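Local structure of predicted protein (Acinetobacter sp. RUH2624, 4MEA) at the interface of chains A and B. The protein hydrolyses epoxides as a secreted enzyme of the alpha/beta hydrolase fold, belonging to the Cif group of virulence factors. Numbering follows the deposited sequence. Chains: chain A/B, Predicted protein.

Contact 1 and contact 2 lie about 18 Å apart, measured between the centres of their C-alpha atoms, on one interface between two copies of the same protein, and have no residues in common. Contact 1 sets a loop and helix start of chain B against helices 181-185 and 200-211 and the N-terminal segment of chain A, mainly through aromatic and aliphatic groups. Contact 2 lays strand 172-173 of chain A over chain B and mixes ring contacts with a hydrogen bond and bridging water. Two-fold symmetry repeats both with the chains exchanged, as suits a homodimer, although the crystal alone does not prove one in solution.

Contact 1: the interface of chains A and B. Residues chain A 2, 8, 181, 202-203, 206-207, 210; chain B 188-189, 191.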
loop_
_atom_site.group_PDB
_atom_site.type_symbol
_atom_site.label_atom_id
_atom_site.label_comp_id
_atom_site.label_asym_id
_atom_site.label_seq_id
_atom_site.Cartn_x
_atom_site.Cartn_y
_atom_site.Cartn_z
ATOM N N TYR A 2 -3.745 -6.422 -12.149
ATOM C CA TYR A 2 -2.379 -6.741 -11.731
ATOM C C TYR A 2 -1.800 -7.905 -12.537
ATOM O O TYR A 2 -2.454 -8.932 -12.719
ATOM C CB TYR A 2 -2.255 -7.026 -10.218
ATOM C CG TYR A 2 -0.799 -7.211 -9.809
ATOM C CD1 TYR A 2 0.017 -6.110 -9.572
ATOM C CD2 TYR A 2 -0.230 -8.480 -9.717
ATOM C CE1 TYR A 2 1.356 -6.263 -9.229
ATOM C CE2 TYR A 2 1.111 -8.642 -9.375
ATOM C CZ TYR A 2 1.903 -7.523 -9.133
ATOM O OH TYR A 2 3.244 -7.654 -8.800
ATOM N N SER A 8 9.071 -3.087 -14.502
ATOM C CA SER A 8 9.196 -1.648 -14.317
ATOM C C SER A 8 10.285 -1.171 -15.275
ATOM O O SER A 8 11.103 -1.972 -15.723
ATOM C CB SER A 8 9.551 -1.311 -12.861
ATOM O OG SER A 8 10.806 -1.859 -12.510
ATOM N N TRP A 181 -4.636 -0.987 -1.146
ATOM C CA TRP A 181 -3.248 -0.673 -0.769
ATOM C C TRP A 181 -2.854 0.776 -1.053
ATOM O O TRP A 181 -2.213 1.427 -0.218
ATOM C CB TRP A 181 -2.217 -1.672 -1.345
ATOM C CG TRP A 181 -1.686 -1.365 -2.739
ATOM C CD1 TRP A 181 -2.098 -1.935 -3.919
ATOM C CD2 TRP A 181 -0.636 -0.440 -3.088
ATOM N NE1 TRP A 181 -1.390 -1.403 -4.977
ATOM C CE2 TRP A 181 -0.483 -0.491 -4.495
ATOM C CE3 TRP A 181 0.181 0.430 -2.350
ATOM C CZ2 TRP A 181 0.446 0.297 -5.176
ATOM C CZ3 TRP A 181 1.107 1.211 -3.030
ATOM C CH2 TRP A 181 1.232 1.138 -4.431
ATOM N N LEU A 202 9.182 6.090 -13.228
ATOM C CA LEU A 202 9.248 4.715 -12.736
ATOM C C LEU A 202 7.936 4.308 -12.081
ATOM O O LEU A 202 7.340 3.284 -12.442
ATOM C CB LEU A 202 10.409 4.550 -11.737
ATOM C CG LEU A 202 10.491 3.247 -10.931
ATOM C CD1 LEU A 202 10.692 2.054 -11.862
ATOM C CD2 LEU A 202 11.624 3.319 -9.901
ATOM N N PHE A 203 7.481 5.100 -11.111
ATOM C CA PHE A 203 6.249 4.756 -10.399
ATOM C C PHE A 203 5.014 4.740 -11.295
ATOM O O PHE A 203 4.266 3.760 -11.309
ATOM C CB PHE A 203 5.975 5.676 -9.197
ATOM C CG PHE A 203 4.699 5.313 -8.458
ATOM C CD1 PHE A 203 4.709 4.325 -7.484
ATOM C CD2 PHE A 203 3.486 5.918 -8.781
ATOM C CE1 PHE A 203 3.548 3.961 -6.826
ATOM C CE2 PHE A 203 2.317 5.564 -8.119
ATOM C CZ PHE A 203 2.348 4.583 -7.139
ATOM N N TYR A 206 4.629 2.035 -14.190
ATOM C CA TYR A 206 4.186 0.750 -13.656
ATOM C C TYR A 206 2.732 0.832 -13.170
ATOM O O TYR A 206 1.897 -0.005 -13.518
ATOM C CB TYR A 206 5.120 0.263 -12.534
ATOM C CG TYR A 206 4.803 -1.150 -12.107
ATOM C CD1 TYR A 206 5.334 -2.235 -12.793
ATOM C CD2 TYR A 206 3.941 -1.393 -11.042
ATOM C CE1 TYR A 206 5.025 -3.529 -12.423
ATOM C CE2 TYR A 206 3.628 -2.677 -10.664
ATOM C CZ TYR A 206 4.171 -3.742 -11.360
ATOM O OH TYR A 206 3.851 -5.026 -10.974
ATOM N N PHE A 207 2.429 1.857 -12.379
ATOM C CA PHE A 207 1.076 2.071 -11.863
ATOM C C PHE A 207 0.026 2.165 -12.986
ATOM O O PHE A 207 -0.989 1.461 -12.963
ATOM C CB PHE A 207 1.052 3.353 -11.017
ATOM C CG PHE A 207 -0.272 3.633 -10.359
ATOM C CD1 PHE A 207 -0.519 3.215 -9.059
ATOM C CD2 PHE A 207 -1.258 4.344 -11.030
ATOM C CE1 PHE A 207 -1.743 3.486 -8.445
ATOM C CE2 PHE A 207 -2.479 4.627 -10.433
ATOM C CZ PHE A 207 -2.725 4.195 -9.134
ATOM N N THR A 210 -0.359 -1.134 -14.931
ATOM C CA THR A 210 -1.010 -2.129 -14.074
ATOM C C THR A 210 -2.528 -2.045 -14.141
ATOM O O THR A 210 -3.220 -3.057 -14.227
ATOM C CB THR A 210 -0.569 -1.974 -12.589
ATOM O OG1 THR A 210 0.785 -2.412 -12.455
ATOM C CG2 THR A 210 -1.442 -2.828 -11.666
ATOM N N PHE B 188 3.961 -5.068 -5.000
ATOM C CA PHE B 188 3.581 -4.303 -6.192
ATOM C C PHE B 188 4.786 -4.215 -7.130
ATOM O O PHE B 188 5.566 -3.276 -7.046
ATOM C CB PHE B 188 3.146 -2.907 -5.728
ATOM C CG PHE B 188 2.592 -2.015 -6.812
ATOM C CD1 PHE B 188 1.426 -2.346 -7.490
ATOM C CD2 PHE B 188 3.207 -0.796 -7.099
ATOM C CE1 PHE B 188 0.898 -1.492 -8.459
ATOM C CE2 PHE B 188 2.682 0.056 -8.064
ATOM C CZ PHE B 188 1.522 -0.296 -8.739
ATOM N N GLY B 189 4.957 -5.217 -7.992
ATOM C CA GLY B 189 6.121 -5.273 -8.869
ATOM C C GLY B 189 7.410 -5.199 -8.071
ATOM O O GLY B 189 7.477 -5.688 -6.933
ATOM N N ILE B 191 8.559 -2.200 -7.354
ATOM C CA ILE B 191 8.495 -0.769 -7.027
ATOM C C ILE B 191 9.026 -0.389 -5.631
ATOM O O ILE B 191 9.801 0.571 -5.497
ATOM C CB ILE B 191 7.072 -0.195 -7.254
ATOM C CG1 ILE B 191 6.675 -0.348 -8.727
ATOM C CG2 ILE B 191 6.986 1.271 -6.817
ATOM C CD1 ILE B 191 7.752 0.126 -9.723
#
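A:Tyr206 and B:Phe188 both hold CG anti to the backbone N (chi1 -172° and -174°), which carries their rings past each other in opposite directions until the tyrosine edge meets the phenylalanine face. The planes are perpendicular, with ring centres 4.8 Å apart, and CE2 of A:Tyr206 stands over the middle of the B:Phe188 ring. On the opposite face sits a tilted indole: A:Trp181, its CG between the backbone N and the carbonyl carbon (chi1 87°), directs CZ2 to within 3.5 Å of B:Phe188 CD2. A flat, apolar side chain suits this slot, clamped between the tyrosine edge and the inclined indole.

B:Gly189 follows, with a positive phi that residues with a beta-carbon adopt less readily. Its amide donates to the phenol oxygen OH of A:Tyr2 at 3.1 Å, approaching in the plane of that ring, although A:Tyr2 is poorly ordered. The hydroxyl OH of A:Tyr206 also lies 3.2 Å from B:Gly189 N, but well off the N-H direction, a close polar approach and not a second bond.

Branched B:Ile191 spreads over several neighbours: CG1 packs 3.7 Å from A:Tyr206 CD2, CG2 turns to A:Phe203, and CD1 reaches CB of A:Ser8. Behind the tyrosine, OG1 of A:Thr210 lies over one ring face while donating to A:Tyr206 O at 2.9 Å, from above the carbonyl plane, and so backs the ring.

In the fold, A:Phe203, A:Tyr206 and A:Thr210 line one side of helix 200-211, while B:Phe188 and B:Gly189 precede helix 191-198, in the helical region that probably forms the cap over the hydrolase core.

Contact 2: the interface of chains A and B. Residues chain A 172-174; chain B 166-168, 246-247, 250-251.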
loop_
_atom_site.group_PDB
_atom_site.type_symbol
_atom_site.label_atom_id
_atom_site.label_comp_id
_atom_site.label_asym_id
_atom_site.label_seq_id
_atom_site.Cartn_x
_atom_site.Cartn_y
_atom_site.Cartn_z
ATOM N N TYR A 172 -4.261 -6.507 0.175
ATOM C CA TYR A 172 -3.661 -7.648 -0.513
ATOM C C TYR A 172 -4.719 -8.708 -0.826
ATOM O O TYR A 172 -5.680 -8.882 -0.073
ATOM C CB TYR A 172 -2.522 -8.234 0.327
ATOM C CG TYR A 172 -1.705 -9.310 -0.369
ATOM C CD1 TYR A 172 -0.891 -8.999 -1.454
ATOM C CD2 TYR A 172 -1.748 -10.638 0.065
ATOM C CE1 TYR A 172 -0.139 -9.973 -2.086
ATOM C CE2 TYR A 172 -0.991 -11.624 -0.564
ATOM C CZ TYR A 172 -0.193 -11.279 -1.644
ATOM O OH TYR A 172 0.562 -12.237 -2.284
ATOM N N THR A 173 -4.547 -9.393 -1.951
ATOM C CA THR A 173 -5.542 -10.345 -2.419
ATOM C C THR A 173 -4.865 -11.539 -3.071
ATOM O O THR A 173 -3.655 -11.529 -3.326
ATOM C CB THR A 173 -6.516 -9.722 -3.455
ATOM O OG1 THR A 173 -5.848 -9.544 -4.715
ATOM C CG2 THR A 173 -7.084 -8.387 -2.962
ATOM N N ALA A 174 -5.661 -12.556 -3.367
ATOM C CA ALA A 174 -5.153 -13.749 -4.043
ATOM C C ALA A 174 -4.606 -13.376 -5.416
ATOM O O ALA A 174 -3.896 -14.153 -6.040
ATOM C CB ALA A 174 -6.259 -14.802 -4.177
ATOM N N MET B 166 -5.471 -12.288 5.705
ATOM C CA MET B 166 -4.437 -11.488 5.050
ATOM C C MET B 166 -4.897 -11.024 3.651
ATOM O O MET B 166 -4.335 -10.089 3.079
ATOM C CB MET B 166 -3.108 -12.250 5.001
ATOM C CG MET B 166 -1.889 -11.382 4.650
ATOM S SD MET B 166 -0.349 -12.280 4.908
ATOM C CE MET B 166 -0.132 -12.054 6.673
ATOM N N PHE B 167 -5.943 -11.659 3.129
ATOM C CA PHE B 167 -6.626 -11.185 1.922
ATOM C C PHE B 167 -7.711 -10.152 2.290
ATOM O O PHE B 167 -8.490 -9.724 1.429
ATOM C CB PHE B 167 -7.284 -12.353 1.174
ATOM C CG PHE B 167 -6.312 -13.298 0.514
ATOM C CD1 PHE B 167 -5.113 -12.840 -0.017
ATOM C CD2 PHE B 167 -6.613 -14.650 0.411
ATOM C CE1 PHE B 167 -4.224 -13.723 -0.641
ATOM C CE2 PHE B 167 -5.732 -15.536 -0.202
ATOM C CZ PHE B 167 -4.537 -15.071 -0.733
ATOM N N GLU B 168 -7.763 -9.756 3.564
ATOM C CA GLU B 168 -8.827 -8.870 4.046
ATOM C C GLU B 168 -8.354 -7.605 4.776
ATOM O O GLU B 168 -9.057 -6.601 4.753
ATOM C CB GLU B 168 -9.801 -9.634 4.968
ATOM C CG GLU B 168 -10.600 -10.726 4.266
ATOM C CD GLU B 168 -11.396 -11.595 5.233
ATOM O OE1 GLU B 168 -11.119 -11.569 6.455
ATOM O OE2 GLU B 168 -12.303 -12.312 4.763
ATOM N N HIS B 246 3.150 -14.192 -0.251
ATOM C CA HIS B 246 2.137 -14.318 0.795
ATOM C C HIS B 246 0.889 -15.059 0.327
ATOM O O HIS B 246 0.307 -15.809 1.089
ATOM C CB HIS B 246 1.743 -12.944 1.387
ATOM C CG HIS B 246 2.496 -12.589 2.637
ATOM N ND1 HIS B 246 2.692 -11.290 3.049
ATOM C CD2 HIS B 246 3.091 -13.373 3.570
ATOM C CE1 HIS B 246 3.383 -11.285 4.176
ATOM N NE2 HIS B 246 3.634 -12.538 4.516
ATOM N N ALA B 247 0.452 -14.833 -0.905
ATOM C CA ALA B 247 -0.688 -15.592 -1.410
ATOM C C ALA B 247 -0.395 -17.099 -1.385
ATOM O O ALA B 247 -1.267 -17.901 -1.017
ATOM C CB ALA B 247 -1.090 -15.128 -2.822
ATOM N N ILE B 250 -0.467 -18.140 2.274
ATOM C CA ILE B 250 -1.833 -18.200 2.771
ATOM C C ILE B 250 -2.494 -19.519 2.352
ATOM O O ILE B 250 -3.112 -20.215 3.170
ATOM C CB ILE B 250 -2.655 -17.008 2.258
ATOM C CG1 ILE B 250 -2.115 -15.701 2.857
ATOM C CG2 ILE B 250 -4.146 -17.197 2.584
ATOM C CD1 ILE B 250 -2.590 -14.478 2.127
ATOM N N ARG B 251 -2.364 -19.864 1.075
ATOM C CA ARG B 251 -2.928 -21.120 0.576
ATOM C C ARG B 251 -2.325 -22.328 1.285
ATOM O O ARG B 251 -3.040 -23.278 1.619
ATOM C CB ARG B 251 -2.755 -21.243 -0.942
ATOM C CG ARG B 251 -3.578 -20.206 -1.729
ATOM C CD ARG B 251 -3.495 -20.405 -3.249
ATOM N NE ARG B 251 -2.278 -19.866 -3.847
ATOM C CZ ARG B 251 -2.173 -18.669 -4.430
ATOM N NH1 ARG B 251 -1.007 -18.296 -4.956
ATOM N NH2 ARG B 251 -3.220 -17.844 -4.498
HETATM O O HOH W 1 -4.912 -7.272 2.881
HETATM O O HOH W 2 -1.993 -15.788 -6.245
#
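Strand 172-173 of chain A and the loop residue after it lie across the 3-10 helix 164-167 and the first turns of helix 246-258 of chain B, with A:Tyr172 and A:Ala174 meeting B:Phe167 and B:Ala247. The tyrosine has CG anti to its backbone N (chi1 -172°), which extends the phenol to the start of the longer helix. There its OH accepts a hydrogen bond from B:Ala247 N at 2.9 Å, the donor lying at the ring's edge and in its plane, with a bent angle of 140° at the hydrogen. Amides in a helix's first turn lack the usual carbonyl partner within the helix, and the helix start may polarise the phenol oxygen. Alanine's small side chain lets the hydroxyl come near, while CB of B:His246 packs 3.6 Å from A:Tyr172 CE2. The imidazole of B:His246 is in turn capped by the sulfur SD of B:Met166, over the ring centre.

B:Phe167 offers a face to the backbone. The peptide group joining A:Thr173 to A:Ala174 lies nearly parallel to the ring, with A:Ala174 N 3.3 Å from CE1 of B:Phe167; B:Ile250 CD1 covers the opposite face. A broad aromatic surface suits a flat amide, and the short alanine chain sets its CB over the far end of the same face, 3.9 Å from B:Phe167 CZ.

Water completes the seam at both ends. Water 1 joins A:Tyr172 N to B:Met166 O, lying 2.9 Å from the latter. Water 2 is a short 2.5 Å from A:Ala174 O and sits in the guanidinium plane of B:Arg251, whose NH1 and NH2 both reach it; the long side chain, bent at chi3 (-80°), folds over the carbonyl oxygen of B:Ala247.

Within the fold, these elements lie in the stretch between strands 151-157 and 267-272 that probably includes the cap.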